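Local coordinates for cytoplasmic protein (Cryptococcus neoformans var. grubii serotype A, PDB 7LPO) that probably hydrolyses steryl beta-glucosides, as a sterylglucosidase of glycoside hydrolase family 5, at residues Q144-R149 against T201-L206. Numbering follows the deposited sequence.
Sequences QDVWSR and TNYTHL
Tyr203 reaches from a 3-10 turn into the loop that follows strand 137-143 of the TIM barrel expected for glycoside hydrolase family 5, and Val146 lies over its ring. The apolar evidence is a CH-pi contact: Val146 CG1 sits 3.5 Å from the centroid of the Tyr203 ring and 11° off the ring normal, hence over the centre of one face. With CG1 beside the backbone N and anti to the carbonyl carbon, the same methyl also meets Asn202 CB at 3.6 Å, while the amide oxygen of Asn202 turns to the backbone N of Tyr178.

Polar contacts gather at the phenol. Val146 N donates to Tyr203 OH over 3.1 Å, nearly straight at 171°. Gln144 NE2 meets the same oxygen tip to tip, its amide plane 71° from the ring, but the 3.3 Å bond to Tyr203 OH is weak; NE2 also donates to Asn270 O. Gln144 OE1 is taken by Trp147 N at 2.6 Å, the donor nearly in line with the C=O; together with the NE2 bond to Asn270 O this supports the amide's orientation.

One water links the phenol to Asp145, whose side chain lies about 4 Å from a bound Tris molecule that may mark a pocket. Asp145 OD2 forms a salt bridge with Lys48 NZ and hydrogen bonds with His143 NE2 and Ser154 OG, whereas the water, in the ring plane, accepts from Tyr203 OH at 2.6 Å and donates to Asp145 OD1 at 2.7 Å.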
# COMPACT_ATOMS: atom_id res chain seq x y z
N GLN A 144 0.26 -4.15 6.74
CA GLN A 144 1.40 -4.94 7.18
C GLN A 144 2.47 -4.88 6.09
O GLN A 144 2.19 -4.63 4.91
CB GLN A 144 1.00 -6.40 7.47
CG GLN A 144 0.69 -7.24 6.24
CD GLN A 144 1.93 -7.77 5.54
OE1 GLN A 144 2.93 -8.08 6.18
NE2 GLN A 144 1.86 -7.89 4.23
N ASP A 145 3.71 -5.10 6.51
CA ASP A 145 4.84 -5.28 5.62
C ASP A 145 5.69 -6.39 6.20
O ASP A 145 6.05 -6.33 7.38
CB ASP A 145 5.67 -4.00 5.47
CG ASP A 145 4.88 -2.86 4.90
OD1 ASP A 145 4.65 -2.86 3.66
OD2 ASP A 145 4.48 -1.96 5.68
N VAL A 146 5.97 -7.41 5.39
CA VAL A 146 6.74 -8.59 5.79
C VAL A 146 6.33 -9.06 7.18
O VAL A 146 7.17 -9.33 8.05
CB VAL A 146 8.26 -8.32 5.70
CG1 VAL A 146 8.65 -8.13 4.23
CG2 VAL A 146 8.68 -7.11 6.49
N TRP A 147 5.01 -9.19 7.35
CA TRP A 147 4.30 -9.75 8.50
C TRP A 147 4.23 -8.81 9.71
O TRP A 147 3.13 -8.62 10.24
CB TRP A 147 4.91 -11.08 8.96
CG TRP A 147 4.11 -11.68 10.10
CD1 TRP A 147 4.49 -11.76 11.41
CD2 TRP A 147 2.79 -12.25 10.03
NE1 TRP A 147 3.49 -12.34 12.16
CE2 TRP A 147 2.44 -12.65 11.34
CE3 TRP A 147 1.87 -12.44 9.00
CZ2 TRP A 147 1.21 -13.24 11.63
CZ3 TRP A 147 0.66 -13.03 9.29
CH2 TRP A 147 0.34 -13.43 10.60
N SER A 148 5.36 -8.26 10.14
CA SER A 148 5.37 -7.47 11.38
C SER A 148 6.66 -6.67 11.49
O SER A 148 7.64 -6.96 10.81
CB SER A 148 5.22 -8.37 12.61
OG SER A 148 6.32 -9.25 12.71
N ARG A 149 6.65 -5.69 12.40
CA ARG A 149 7.88 -4.96 12.73
C ARG A 149 8.98 -5.92 13.18
O ARG A 149 10.16 -5.72 12.88
CB ARG A 149 7.64 -3.94 13.83
CG ARG A 149 6.73 -2.79 13.49
CD ARG A 149 6.78 -1.71 14.57
NE ARG A 149 6.30 -2.18 15.88
CZ ARG A 149 6.95 -1.99 17.03
NH1 ARG A 149 8.12 -1.37 17.05
NH2 ARG A 149 6.44 -2.44 18.17
N THR A 201 13.07 -8.11 0.89
CA THR A 201 13.55 -9.49 0.77
C THR A 201 13.15 -10.35 1.97
O THR A 201 13.30 -11.58 1.90
CB THR A 201 15.08 -9.53 0.61
OG1 THR A 201 15.73 -9.12 1.82
CG2 THR A 201 15.52 -8.62 -0.54
N ASN A 202 12.68 -9.75 3.05
CA ASN A 202 12.21 -10.55 4.18
C ASN A 202 11.10 -11.50 3.76
O ASN A 202 10.98 -12.58 4.33
CB ASN A 202 11.77 -9.64 5.32
CG ASN A 202 12.97 -9.13 6.14
OD1 ASN A 202 13.80 -9.90 6.58
ND2 ASN A 202 13.05 -7.83 6.32
N TYR A 203 10.33 -11.16 2.72
CA TYR A 203 9.29 -12.07 2.24
C TYR A 203 9.86 -13.41 1.80
O TYR A 203 9.14 -14.41 1.80
CB TYR A 203 8.51 -11.46 1.08
CG TYR A 203 7.49 -10.42 1.47
CD1 TYR A 203 6.40 -10.73 2.28
CD2 TYR A 203 7.61 -9.11 1.01
CE1 TYR A 203 5.46 -9.77 2.64
CE2 TYR A 203 6.69 -8.15 1.36
CZ TYR A 203 5.62 -8.47 2.18
OH TYR A 203 4.71 -7.48 2.53
N THR A 204 11.14 -13.45 1.42
CA THR A 204 11.78 -14.67 0.95
C THR A 204 12.91 -15.10 1.88
O THR A 204 13.85 -15.76 1.45
CB THR A 204 12.30 -14.50 -0.49
OG1 THR A 204 13.19 -13.39 -0.58
CG2 THR A 204 11.13 -14.27 -1.46
N HIS A 205 12.82 -14.74 3.15
CA HIS A 205 13.63 -15.35 4.19
C HIS A 205 12.74 -16.19 5.10
O HIS A 205 11.51 -16.13 5.03
CB HIS A 205 14.38 -14.29 4.99
CG HIS A 205 15.58 -13.74 4.29
ND1 HIS A 205 15.49 -13.01 3.13
CD2 HIS A 205 16.90 -13.79 4.60
CE1 HIS A 205 16.69 -12.62 2.75
NE2 HIS A 205 17.57 -13.08 3.62
N LEU A 206 13.38 -16.94 5.99
CA LEU A 206 12.74 -18.10 6.61
C LEU A 206 11.54 -17.72 7.48
O LEU A 206 10.53 -18.45 7.51
CB LEU A 206 13.77 -18.87 7.43
CG LEU A 206 13.24 -20.04 8.27
CD1 LEU A 206 12.54 -21.03 7.36
CD2 LEU A 206 14.36 -20.75 9.05
O HOH W 1 4.81 -4.96 1.96